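Local coordinates for thioesterase domain-containing protein (Chromobacterium violaceum, PDB 4RMM) that probably acts as an acyl-CoA thioesterase of the hot-dog superfamily, although its own substrate and reaction have not been established, at residues 69-74 with 91-96; 6-11 with 77-82; 35-38 with 42-45. One frame throughout, in Å; residues are numbered along the deposited sequence.

Interaction 1: 69-74 with 91-96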
ATOM      1  N   PHE A  69      -4.474  -0.741  -0.557  1.00 48.94           N
ATOM      2  CA  PHE A  69      -5.759  -1.178  -1.114  1.00 51.54           C
ATOM      3  C   PHE A  69      -5.610  -1.635  -2.553  1.00 47.35           C
ATOM      4  O   PHE A  69      -5.996  -2.739  -2.903  1.00 42.07           O
ATOM      5  CB  PHE A  69      -6.753  -0.017  -1.045  1.00 47.34           C
ATOM      6  CG  PHE A  69      -7.962  -0.191  -1.915  1.00 47.88           C
ATOM      7  CD1 PHE A  69      -8.899  -1.185  -1.643  1.00 49.62           C
ATOM      8  CD2 PHE A  69      -8.180   0.665  -2.996  1.00 43.79           C
ATOM      9  CE1 PHE A  69     -10.046  -1.328  -2.433  1.00 59.25           C
ATOM     10  CE2 PHE A  69      -9.320   0.537  -3.791  1.00 46.86           C
ATOM     11  CZ  PHE A  69     -10.260  -0.465  -3.508  1.00 60.89           C
HETATM   12  N   MSE A  70      -5.046  -0.751  -3.371  1.00 37.55           N
HETATM   13  CA  MSE A  70      -4.806  -0.984  -4.792  1.00 35.90           C
HETATM   14  C   MSE A  70      -3.962  -2.243  -5.010  1.00 46.52           C
HETATM   15  O   MSE A  70      -4.303  -3.118  -5.805  1.00 43.00           O
HETATM   16  CB  MSE A  70      -4.099   0.243  -5.358  1.00 33.55           C
HETATM   17  CG  MSE A  70      -4.914   1.518  -5.217  1.00 59.34           C
HETATM   18 SE   MSE A  70      -6.509   1.470  -6.343  0.73 55.57          SE
HETATM   19  CE  MSE A  70      -5.722   2.320  -7.894  1.00 44.41           C
ATOM     20  N   GLU A  71      -2.844  -2.321  -4.301  1.00 38.42           N
ATOM     21  CA  GLU A  71      -1.968  -3.483  -4.400  1.00 40.64           C
ATOM     22  C   GLU A  71      -2.677  -4.811  -4.055  1.00 39.01           C
ATOM     23  O   GLU A  71      -2.533  -5.787  -4.775  1.00 44.27           O
ATOM     24  CB  GLU A  71      -0.746  -3.270  -3.493  1.00 40.86           C
ATOM     25  CG  GLU A  71       0.227  -4.419  -3.490  1.00 40.07           C
ATOM     26  CD  GLU A  71       1.472  -4.124  -2.648  1.00 43.48           C
ATOM     27  OE1 GLU A  71       1.342  -3.854  -1.448  1.00 48.87           O
ATOM     28  OE2 GLU A  71       2.576  -4.160  -3.205  1.00 38.34           O
ATOM     29  N   SER A  72      -3.439  -4.852  -2.962  1.00 44.49           N
ATOM     30  CA  SER A  72      -4.148  -6.082  -2.588  1.00 44.72           C
ATOM     31  C   SER A  72      -5.280  -6.401  -3.576  1.00 49.95           C
ATOM     32  O   SER A  72      -5.546  -7.578  -3.852  1.00 46.11           O
ATOM     33  CB  SER A  72      -4.771  -5.968  -1.196  1.00 61.96           C
ATOM     34  OG  SER A  72      -4.187  -4.942  -0.437  1.00 74.89           O
ATOM     35  N   ALA A  73      -5.971  -5.368  -4.071  1.00 42.57           N
ATOM     36  CA  ALA A  73      -7.049  -5.579  -5.040  1.00 55.23           C
ATOM     37  C   ALA A  73      -6.475  -6.301  -6.247  1.00 47.91           C
ATOM     38  O   ALA A  73      -7.039  -7.278  -6.722  1.00 43.25           O
ATOM     39  CB  ALA A  73      -7.664  -4.230  -5.484  1.00 48.75           C
ATOM     40  N   ALA A  74      -5.343  -5.810  -6.743  1.00 55.03           N
ATOM     41  CA  ALA A  74      -4.698  -6.407  -7.914  1.00 33.65           C
ATOM     42  C   ALA A  74      -4.306  -7.864  -7.616  1.00 51.79           C
ATOM     43  O   ALA A  74      -4.392  -8.727  -8.479  1.00 48.74           O
ATOM     44  CB  ALA A  74      -3.465  -5.592  -8.291  1.00 31.44           C
ATOM     45  N   VAL A  91       6.112  -8.639  -8.193  1.00 38.18           N
ATOM     46  CA  VAL A  91       7.451  -8.236  -8.567  1.00 46.55           C
ATOM     47  C   VAL A  91       7.589  -6.740  -8.351  1.00 34.15           C
ATOM     48  O   VAL A  91       8.555  -6.277  -7.713  1.00 39.23           O
ATOM     49  CB  VAL A  91       7.740  -8.624 -10.038  1.00 46.75           C
ATOM     50  CG1 VAL A  91       8.993  -7.923 -10.537  1.00 56.21           C
ATOM     51  CG2 VAL A  91       7.918 -10.130 -10.132  1.00 49.25           C
ATOM     52  N   ASP A  92       6.627  -5.978  -8.868  1.00 43.44           N
ATOM     53  CA  ASP A  92       6.627  -4.532  -8.697  1.00 43.14           C
ATOM     54  C   ASP A  92       5.216  -3.958  -8.727  1.00 47.43           C
ATOM     55  O   ASP A  92       4.276  -4.615  -9.143  1.00 41.51           O
ATOM     56  CB  ASP A  92       7.521  -3.821  -9.736  1.00 42.71           C
ATOM     57  CG  ASP A  92       7.071  -4.043 -11.151  1.00 58.82           C
ATOM     58  OD1 ASP A  92       5.867  -3.873 -11.436  1.00 55.86           O
ATOM     59  OD2 ASP A  92       7.930  -4.369 -11.990  1.00 77.41           O
ATOM     60  N   PHE A  93       5.090  -2.719  -8.280  1.00 41.95           N
ATOM     61  CA  PHE A  93       3.805  -2.041  -8.188  1.00 39.16           C
ATOM     62  C   PHE A  93       3.996  -0.539  -8.275  1.00 44.60           C
ATOM     63  O   PHE A  93       4.795   0.022  -7.523  1.00 46.08           O
ATOM     64  CB  PHE A  93       3.163  -2.385  -6.850  1.00 33.94           C
ATOM     65  CG  PHE A  93       2.000  -1.527  -6.497  1.00 37.08           C
ATOM     66  CD1 PHE A  93       0.706  -1.831  -6.983  1.00 33.36           C
ATOM     67  CD2 PHE A  93       2.160  -0.452  -5.646  1.00 37.85           C
ATOM     68  CE1 PHE A  93      -0.389  -1.065  -6.600  1.00 52.92           C
ATOM     69  CE2 PHE A  93       1.060   0.322  -5.256  1.00 50.05           C
ATOM     70  CZ  PHE A  93      -0.215   0.017  -5.731  1.00 37.49           C
ATOM     71  N   SER A  94       3.268   0.113  -9.180  1.00 49.70           N
ATOM     72  CA  SER A  94       3.346   1.573  -9.332  1.00 49.12           C
ATOM     73  C   SER A  94       1.946   2.188  -9.254  1.00 51.97           C
ATOM     74  O   SER A  94       0.971   1.594  -9.684  1.00 41.85           O
ATOM     75  CB  SER A  94       4.029   1.955 -10.654  1.00 39.15           C
ATOM     76  OG  SER A  94       3.521   1.201 -11.734  1.00 62.76           O
ATOM     77  N   LEU A  95       1.871   3.387  -8.698  1.00 43.08           N
ATOM     78  CA  LEU A  95       0.623   4.097  -8.489  1.00 43.04           C
ATOM     79  C   LEU A  95       0.747   5.609  -8.721  1.00 47.38           C
ATOM     80  O   LEU A  95       1.697   6.230  -8.244  1.00 39.05           O
ATOM     81  CB  LEU A  95       0.161   3.847  -7.043  1.00 35.08           C
ATOM     82  CG  LEU A  95      -1.110   4.480  -6.461  1.00 45.16           C
ATOM     83  CD1 LEU A  95      -2.345   3.983  -7.190  1.00 40.38           C
ATOM     84  CD2 LEU A  95      -1.216   4.097  -5.000  1.00 56.44           C
ATOM     85  N   ASP A  96      -0.220   6.180  -9.449  1.00 41.35           N
ATOM     86  CA  ASP A  96      -0.290   7.617  -9.694  1.00 40.74           C
ATOM     87  C   ASP A  96      -1.582   8.154  -9.112  1.00 49.19           C
ATOM     88  O   ASP A  96      -2.647   7.614  -9.356  1.00 38.65           O
ATOM     89  CB  ASP A  96      -0.260   7.953 -11.193  1.00 41.12           C
ATOM     90  CG  ASP A  96       1.113   7.798 -11.794  1.00 63.12           C
ATOM     91  OD1 ASP A  96       1.401   6.724 -12.360  1.00 64.19           O
ATOM     92  OD2 ASP A  96       1.914   8.751 -11.687  1.00 74.79           O
TER

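Interaction 2: 6-11 with 77-82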
ATOM      1  N   GLN A   6      -6.572 -23.346   0.939  1.00148.36           N
ATOM      2  CA  GLN A   6      -7.596 -24.094   0.223  1.00159.65           C
ATOM      3  C   GLN A   6      -8.955 -23.418   0.359  1.00151.13           C
ATOM      4  O   GLN A   6      -9.733 -23.375  -0.592  1.00155.80           O
ATOM      5  CB  GLN A   6      -7.674 -25.528   0.756  1.00171.42           C
ATOM      6  CG  GLN A   6      -8.774 -26.374   0.123  1.00171.99           C
ATOM      7  CD  GLN A   6      -8.731 -26.352  -1.395  1.00160.37           C
ATOM      8  OE1 GLN A   6      -7.680 -26.556  -2.001  1.00159.26           O
ATOM      9  NE2 GLN A   6      -9.881 -26.110  -2.017  1.00152.91           N
ATOM     10  N   ARG A   7      -9.236 -22.888   1.542  1.00138.77           N
ATOM     11  CA  ARG A   7     -10.505 -22.216   1.779  1.00136.39           C
ATOM     12  C   ARG A   7     -10.808 -21.179   0.704  1.00130.54           C
ATOM     13  O   ARG A   7     -11.970 -20.882   0.440  1.00134.71           O
ATOM     14  CB  ARG A   7     -10.508 -21.547   3.157  1.00139.41           C
ATOM     15  CG  ARG A   7     -10.805 -22.493   4.305  1.00147.10           C
ATOM     16  CD  ARG A   7     -10.774 -21.775   5.645  1.00154.36           C
ATOM     17  NE  ARG A   7     -11.464 -22.543   6.681  1.00169.94           N
ATOM     18  CZ  ARG A   7     -11.495 -22.217   7.971  1.00172.45           C
ATOM     19  NH1 ARG A   7     -10.867 -21.129   8.401  1.00168.41           N
ATOM     20  NH2 ARG A   7     -12.164 -22.973   8.831  1.00176.20           N
ATOM     21  N   PHE A   8      -9.768 -20.633   0.082  1.00117.95           N
ATOM     22  CA  PHE A   8      -9.965 -19.627  -0.954  1.00109.65           C
ATOM     23  C   PHE A   8     -10.793 -20.171  -2.109  1.00120.15           C
ATOM     24  O   PHE A   8     -11.847 -19.628  -2.434  1.00117.39           O
ATOM     25  CB  PHE A   8      -8.629 -19.125  -1.501  1.00107.32           C
ATOM     26  CG  PHE A   8      -8.779 -18.044  -2.533  1.00 94.29           C
ATOM     27  CD1 PHE A   8      -9.221 -16.777  -2.171  1.00 92.93           C
ATOM     28  CD2 PHE A   8      -8.536 -18.306  -3.876  1.00 99.84           C
ATOM     29  CE1 PHE A   8      -9.422 -15.789  -3.131  1.00 89.80           C
ATOM     30  CE2 PHE A   8      -8.735 -17.324  -4.842  1.00 96.09           C
ATOM     31  CZ  PHE A   8      -9.179 -16.065  -4.468  1.00 91.74           C
ATOM     32  N   ALA A   9     -10.299 -21.237  -2.736  1.00130.36           N
ATOM     33  CA  ALA A   9     -10.994 -21.861  -3.856  1.00134.88           C
ATOM     34  C   ALA A   9     -12.419 -22.180  -3.425  1.00137.36           C
ATOM     35  O   ALA A   9     -13.356 -22.139  -4.225  1.00132.36           O
ATOM     36  CB  ALA A   9     -10.274 -23.134  -4.269  1.00137.75           C
ATOM     37  N   ASP A  10     -12.561 -22.495  -2.142  1.00141.58           N
ATOM     38  CA  ASP A  10     -13.848 -22.821  -1.548  1.00148.92           C
ATOM     39  C   ASP A  10     -14.719 -21.578  -1.383  1.00139.81           C
ATOM     40  O   ASP A  10     -15.935 -21.631  -1.578  1.00145.36           O
ATOM     41  CB  ASP A  10     -13.621 -23.492  -0.190  1.00158.37           C
ATOM     42  CG  ASP A  10     -14.858 -23.482   0.681  1.00170.02           C
ATOM     43  OD1 ASP A  10     -15.910 -23.987   0.238  1.00174.47           O
ATOM     44  OD2 ASP A  10     -14.774 -22.965   1.816  1.00175.03           O
ATOM     45  N   LEU A  11     -14.097 -20.459  -1.022  1.00128.52           N
ATOM     46  CA  LEU A  11     -14.827 -19.212  -0.838  1.00124.49           C
ATOM     47  C   LEU A  11     -15.094 -18.492  -2.154  1.00116.64           C
ATOM     48  O   LEU A  11     -16.004 -17.671  -2.239  1.00119.67           O
ATOM     49  CB  LEU A  11     -14.074 -18.286   0.122  1.00120.12           C
ATOM     50  CG  LEU A  11     -14.438 -18.430   1.604  1.00122.61           C
ATOM     51  CD1 LEU A  11     -14.202 -19.856   2.068  1.00127.33           C
ATOM     52  CD2 LEU A  11     -13.617 -17.458   2.432  1.00112.94           C
ATOM     53  N   HIS A  77      -7.608  -9.907  -7.384  1.00 55.36           N
ATOM     54  CA  HIS A  77      -8.172 -10.056  -8.727  1.00 60.33           C
ATOM     55  C   HIS A  77      -7.509 -11.217  -9.454  1.00 51.87           C
ATOM     56  O   HIS A  77      -8.167 -12.002 -10.145  1.00 56.77           O
ATOM     57  CB  HIS A  77      -7.940  -8.778  -9.531  1.00 58.51           C
ATOM     58  CG  HIS A  77      -8.478  -8.826 -10.924  1.00 56.17           C
ATOM     59  ND1 HIS A  77      -9.803  -8.572 -11.216  1.00 69.56           N
ATOM     60  CD2 HIS A  77      -7.869  -9.052 -12.114  1.00 54.85           C
ATOM     61  CE1 HIS A  77      -9.980  -8.631 -12.518  1.00 61.40           C
ATOM     62  NE2 HIS A  77      -8.822  -8.921 -13.091  1.00 75.11           N
ATOM     63  N   LEU A  78      -6.193 -11.312  -9.294  1.00 53.78           N
ATOM     64  CA  LEU A  78      -5.403 -12.353  -9.940  1.00 55.97           C
ATOM     65  C   LEU A  78      -5.763 -13.748  -9.467  1.00 63.40           C
ATOM     66  O   LEU A  78      -5.960 -14.648 -10.281  1.00 67.41           O
ATOM     67  CB  LEU A  78      -3.911 -12.120  -9.700  1.00 67.10           C
ATOM     68  CG  LEU A  78      -3.026 -12.062 -10.946  1.00 67.73           C
ATOM     69  CD1 LEU A  78      -1.575 -11.992 -10.520  1.00 71.46           C
ATOM     70  CD2 LEU A  78      -3.253 -13.283 -11.814  1.00 52.95           C
HETATM   71  N   MSE A  79      -5.835 -13.937  -8.153  1.00 59.68           N
HETATM   72  CA  MSE A  79      -6.155 -15.253  -7.636  1.00 69.53           C
HETATM   73  C   MSE A  79      -7.637 -15.582  -7.721  1.00 77.27           C
HETATM   74  O   MSE A  79      -8.040 -16.725  -7.519  1.00 85.50           O
HETATM   75  CB  MSE A  79      -5.617 -15.431  -6.207  1.00 67.04           C
HETATM   76  CG  MSE A  79      -5.857 -14.309  -5.232  1.00 69.84           C
HETATM   77 SE   MSE A  79      -4.973 -14.713  -3.532  0.69 91.45          SE
HETATM   78  CE  MSE A  79      -3.163 -14.314  -4.020  1.00116.09           C
ATOM     79  N   TRP A  80      -8.447 -14.579  -8.037  1.00 77.79           N
ATOM     80  CA  TRP A  80      -9.879 -14.792  -8.187  1.00 83.42           C
ATOM     81  C   TRP A  80     -10.092 -15.252  -9.624  1.00 79.95           C
ATOM     82  O   TRP A  80     -10.981 -16.050  -9.913  1.00 74.93           O
ATOM     83  CB  TRP A  80     -10.641 -13.493  -7.929  1.00 70.47           C
ATOM     84  CG  TRP A  80     -12.125 -13.641  -8.022  1.00 72.97           C
ATOM     85  CD1 TRP A  80     -12.890 -13.595  -9.156  1.00 75.72           C
ATOM     86  CD2 TRP A  80     -13.028 -13.882  -6.941  1.00 73.39           C
ATOM     87  NE1 TRP A  80     -14.212 -13.792  -8.845  1.00 80.70           N
ATOM     88  CE2 TRP A  80     -14.328 -13.971  -7.484  1.00 79.34           C
ATOM     89  CE3 TRP A  80     -12.870 -14.032  -5.554  1.00 80.13           C
ATOM     90  CZ2 TRP A  80     -15.461 -14.205  -6.702  1.00 85.83           C
ATOM     91  CZ3 TRP A  80     -13.998 -14.266  -4.769  1.00 86.86           C
ATOM     92  CH2 TRP A  80     -15.276 -14.348  -5.348  1.00 89.40           C
ATOM     93  N   ASN A  81      -9.244 -14.752 -10.513  1.00 79.63           N
ATOM     94  CA  ASN A  81      -9.308 -15.092 -11.923  1.00 79.76           C
ATOM     95  C   ASN A  81      -8.372 -16.240 -12.289  1.00 84.19           C
ATOM     96  O   ASN A  81      -8.251 -16.590 -13.463  1.00 86.07           O
ATOM     97  CB  ASN A  81      -8.961 -13.864 -12.767  1.00 85.06           C
ATOM     98  CG  ASN A  81     -10.051 -12.803 -12.742  1.00 96.73           C
ATOM     99  OD1 ASN A  81     -10.396 -12.257 -11.690  1.00 86.60           O
ATOM    100  ND2 ASN A  81     -10.598 -12.506 -13.912  1.00 95.05           N
ATOM    101  N   ARG A  82      -7.706 -16.826 -11.297  1.00 81.45           N
ATOM    102  CA  ARG A  82      -6.788 -17.930 -11.570  1.00 91.77           C
ATOM    103  C   ARG A  82      -6.953 -19.147 -10.682  1.00112.49           C
ATOM    104  O   ARG A  82      -7.811 -19.190  -9.799  1.00 94.85           O
ATOM    105  CB  ARG A  82      -5.328 -17.469 -11.482  1.00 86.08           C
ATOM    106  CG  ARG A  82      -4.847 -16.670 -12.679  1.00 90.18           C
ATOM    107  CD  ARG A  82      -3.323 -16.559 -12.718  1.00 93.65           C
ATOM    108  NE  ARG A  82      -2.659 -17.817 -13.068  1.00 98.36           N
ATOM    109  CZ  ARG A  82      -2.326 -18.771 -12.202  1.00 99.22           C
ATOM    110  NH1 ARG A  82      -2.590 -18.627 -10.909  1.00 95.40           N
ATOM    111  NH2 ARG A  82      -1.723 -19.875 -12.632  1.00 98.20           N
TER

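Interaction 3: 35-38 with 42-45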
ATOM      1  N   ALA A  35     -17.535  -7.276  -4.866  1.00 82.69           N
ATOM      2  CA  ALA A  35     -18.542  -8.014  -5.618  1.00 85.15           C
ATOM      3  C   ALA A  35     -18.202  -8.027  -7.105  1.00 83.42           C
ATOM      4  O   ALA A  35     -17.113  -7.621  -7.504  1.00 94.37           O
ATOM      5  CB  ALA A  35     -19.915  -7.391  -5.405  1.00 97.48           C
ATOM      6  N   GLU A  36     -19.146  -8.484  -7.921  1.00 95.83           N
ATOM      7  CA  GLU A  36     -18.945  -8.562  -9.364  1.00 96.56           C
ATOM      8  C   GLU A  36     -19.971  -7.769 -10.175  1.00 86.80           C
ATOM      9  O   GLU A  36     -21.124  -7.615  -9.770  1.00 92.08           O
ATOM     10  CB  GLU A  36     -18.953 -10.028  -9.808  1.00 96.43           C
ATOM     11  CG  GLU A  36     -18.834 -10.230 -11.309  1.00 95.72           C
ATOM     12  CD  GLU A  36     -17.746 -11.215 -11.677  1.00102.04           C
ATOM     13  OE1 GLU A  36     -17.704 -12.307 -11.071  1.00106.95           O
ATOM     14  OE2 GLU A  36     -16.940 -10.897 -12.575  1.00102.74           O
ATOM     15  N   ASP A  37     -19.530  -7.279 -11.330  1.00 74.24           N
ATOM     16  CA  ASP A  37     -20.362  -6.492 -12.229  1.00 80.87           C
ATOM     17  C   ASP A  37     -20.818  -7.365 -13.409  1.00102.10           C
ATOM     18  O   ASP A  37     -20.572  -8.571 -13.429  1.00102.66           O
ATOM     19  CB  ASP A  37     -19.558  -5.305 -12.757  1.00 83.85           C
ATOM     20  CG  ASP A  37     -18.498  -5.736 -13.735  1.00 71.65           C
ATOM     21  OD1 ASP A  37     -18.464  -6.944 -14.017  1.00 73.11           O
ATOM     22  OD2 ASP A  37     -17.718  -4.893 -14.223  1.00 64.03           O
ATOM     23  N   GLU A  38     -21.447  -6.740 -14.400  1.00104.57           N
ATOM     24  CA  GLU A  38     -21.947  -7.449 -15.577  1.00117.38           C
ATOM     25  C   GLU A  38     -20.892  -7.804 -16.620  1.00116.03           C
ATOM     26  O   GLU A  38     -20.535  -6.970 -17.451  1.00110.93           O
ATOM     27  CB  GLU A  38     -23.024  -6.630 -16.235  1.00153.87           C
ATOM     28  N   LEU A  42     -13.855  -8.708 -11.638  1.00103.09           N
ATOM     29  CA  LEU A  42     -14.179  -8.388 -10.252  1.00 78.94           C
ATOM     30  C   LEU A  42     -14.096  -6.878 -10.006  1.00 65.46           C
ATOM     31  O   LEU A  42     -13.321  -6.173 -10.652  1.00 87.33           O
ATOM     32  CB  LEU A  42     -13.226  -9.128  -9.302  1.00 79.33           C
ATOM     33  CG  LEU A  42     -13.469  -8.918  -7.802  1.00 74.19           C
ATOM     34  CD1 LEU A  42     -14.828  -9.477  -7.420  1.00 82.69           C
ATOM     35  CD2 LEU A  42     -12.376  -9.600  -6.996  1.00 74.97           C
ATOM     36  N   ARG A  43     -14.903  -6.390  -9.071  1.00 57.94           N
ATOM     37  CA  ARG A  43     -14.921  -4.971  -8.741  1.00 77.59           C
ATOM     38  C   ARG A  43     -14.896  -4.766  -7.226  1.00 77.13           C
ATOM     39  O   ARG A  43     -15.502  -5.537  -6.485  1.00 71.72           O
ATOM     40  CB  ARG A  43     -16.163  -4.304  -9.340  1.00 61.91           C
ATOM     41  CG  ARG A  43     -16.241  -2.806  -9.085  1.00 83.23           C
ATOM     42  CD  ARG A  43     -17.350  -2.160  -9.894  1.00 88.81           C
ATOM     43  NE  ARG A  43     -17.130  -2.325 -11.329  1.00 87.38           N
ATOM     44  CZ  ARG A  43     -17.975  -1.909 -12.266  1.00 82.18           C
ATOM     45  NH1 ARG A  43     -19.099  -1.300 -11.917  1.00 83.35           N
ATOM     46  NH2 ARG A  43     -17.696  -2.101 -13.550  1.00 81.63           N
ATOM     47  N   PHE A  44     -14.189  -3.728  -6.779  1.00 58.30           N
ATOM     48  CA  PHE A  44     -14.070  -3.419  -5.356  1.00 64.65           C
ATOM     49  C   PHE A  44     -14.694  -2.071  -4.982  1.00 76.66           C
ATOM     50  O   PHE A  44     -14.922  -1.219  -5.840  1.00 81.45           O
ATOM     51  CB  PHE A  44     -12.596  -3.390  -4.925  1.00 53.14           C
ATOM     52  CG  PHE A  44     -11.876  -4.695  -5.080  1.00 58.95           C
ATOM     53  CD1 PHE A  44     -11.479  -5.150  -6.328  1.00 64.53           C
ATOM     54  CD2 PHE A  44     -11.561  -5.465  -3.965  1.00 59.57           C
ATOM     55  CE1 PHE A  44     -10.767  -6.348  -6.458  1.00 47.53           C
ATOM     56  CE2 PHE A  44     -10.851  -6.665  -4.095  1.00 52.06           C
ATOM     57  CZ  PHE A  44     -10.463  -7.099  -5.342  1.00 51.39           C
ATOM     58  N   GLU A  45     -14.948  -1.883  -3.688  1.00 75.62           N
ATOM     59  CA  GLU A  45     -15.536  -0.645  -3.175  1.00 77.77           C
ATOM     60  C   GLU A  45     -14.902  -0.291  -1.846  1.00 91.40           C
ATOM     61  O   GLU A  45     -14.511  -1.149  -1.078  1.00 89.76           O
ATOM     62  CB  GLU A  45     -17.042  -0.772  -3.026  1.00 79.46           C
ATOM     63  CG  GLU A  45     -17.787  -0.840  -4.340  1.00 87.33           C
ATOM     64  CD  GLU A  45     -19.265  -0.578  -4.170  1.00 87.66           C
ATOM     65  OE1 GLU A  45     -20.004  -0.670  -5.172  1.00 88.57           O
ATOM     66  OE2 GLU A  45     -19.686  -0.275  -3.031  1.00 90.42           O
TER

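Interaction 1: 69-74 with 91-96
Phe-93 is where strand 91-96 first meets the helix, and its ring comes up against Glu-71 and Met-70 of 69-74. CG stands anti to the backbone N (chi1 167°), which carries the ring off the strand toward the helix backbone. Glu-71 lies over one face: its CB is 4.0 Å from the centroid of the Phe-93 ring and 17° off the normal, a CH-pi contact displaced toward the rim. Phe-93 CE1 also comes within 3.6 Å of Glu-71 N, so the CE1 corner of the ring lies against the main chain of the helix as well as a side chain. Near the ring plane, Met-70 CB touches Phe-93 CZ at 3.9 Å. The Glu-71 chain then runs on extended past the phenyl group, and its carboxylate belongs to the dimer interface: OE2 bonds to Tyr-97 OH and OE1 to Gly-67 N, both of the second subunit. This is the hot-dog arrangement, a central helix wrapped by an antiparallel sheet, with the two local axes 9.6 Å apart at closest approach. Ser-94 points its side chain to the face away from the helix, and its backbone pairs with Arg-139 of the neighbouring strand 136-143. Leu-95 comes back to the helix side. There its CD1 meets Met-70, a selenomethionine, whose chain bends at chi2 and chi3 to bring CE within 3.8 Å of Leu-95 CD1, the two side chains crossing at about a right angle. Ala-138 packs against Met-70, Phe-93 and Leu-95 alike, while residues 92-96 form an antiparallel ladder with a strand of the second subunit.

Interaction 2: 6-11 with 77-82
Phe-8 reaches from the N-terminal helix to Met-79 and Trp-80, in the last turn of helix 67-80. Its CB points across the gap between the segments, and with CG anti to the backbone N (chi1 -178°) the ring is held straight out from its own helix. Farther along the ring, CD2 lies 4.0 Å from Met-79 O. CE2 is the next atom on that side; it is 3.9 Å from Met-79 CB, whereas its approach to the Met-79 carbonyl oxygen is too close to be trusted in detail. The ring's far end does most of the touching: Phe-8 CZ is 3.8 Å from Met-79 CG and 3.9 Å from Trp-80 N, the latter lying at the ring edge near its plane. The side chain of Met-79, a selenomethionine, runs along one side of the ring plane, and its SE comes over the face, 4.6 Å from the centroid of the Phe-8 ring and 14° off the normal, which makes this a Met-aromatic contact. The polarisable selenium is thus set over the pi cloud, and the terminal methyl leads on away from the phenyl group. In the fold this joins helix 6-13 to the C-terminal end of the helix that hot-dog proteins wrap in their sheet, and all three touching residues are buried. Trp-80 adds a more distant contact, its CE3 4.4 Å from Phe-8 CZ. Ile-20 of helix 17-20 packs against both Phe-8 and Trp-80, and the indole also meets the ring of Tyr-17, their planes about 30° apart. Pro-88 also touches Met-79.

Interaction 3: 35-38 with 42-45
Ala-35 and Arg-43 pair through their backbones, and the tight part of the contact lies here. They form an antiparallel hydrogen-bonded pair: Ala-35 N to Arg-43 O is 3.1 Å with an almost straight N-H...O angle of 178°, and the return bond from Arg-43 N to Ala-35 O is 3.0 Å. Leu-42 lies beside the same carbonyl, though the modelled 2.9 Å between Leu-42 CD1 and Ala-35 O is doubtful in detail. The Leu-42 side chain also packs on His-77 of helix 67-80, so this end of the pairing backs onto the protein interior. The two strands, 33-35 and 43-46, are neighbours at one edge of the chain's antiparallel sheet and are joined by a loop, a beta hairpin. Toward solvent the packing loosens. Glu-36 is exposed, and its OE2 comes no nearer to Leu-42 N than 3.9 Å, too far for a hydrogen bond. What binds the loop on this side is Asp-37. Its CB sits over the centre of the Arg-43 guanidinium, 3.7 Å above the plane, and its OD2 makes a salt bridge to Arg-43 NH2 at 2.9 Å. The Arg-43 chain bends at chi3 (-61°) to place the group there. Because carboxylate and guanidinium planes stand 82° apart, this is a one-oxygen bridge with no side-by-side pairing of the two flat groups. Gln-109 NE2 donates a second hydrogen bond to the same Asp-37 OD2, linking the loop to strand 106-115 as well, and the two donors together would probably favour a charged carboxylate in this partly exposed place.

Overall arrangement
From the N terminus, helix 6-13 comes first, but its contact, interaction 2, closes only when the chain reaches the end of helix 67-80. Interaction 3 is nested inside that long loop as a short local closure, the hairpin of 33-35 and 43-46. Interaction 1 opens on helix 67-80 before interaction 2 has closed and finishes on strand 89-97, so these two cross, sharing the helix with centres about 18 Å apart. Interaction 3 comes before interaction 1 in series, and Phe-44 packs against Phe-69 and Ala-73 between them. Interactions 1 and 2 tie the central helix to strand 89-97 and to the N-terminal helix, and interaction 3 fastens the other outermost strand, 33-35, to 43-46.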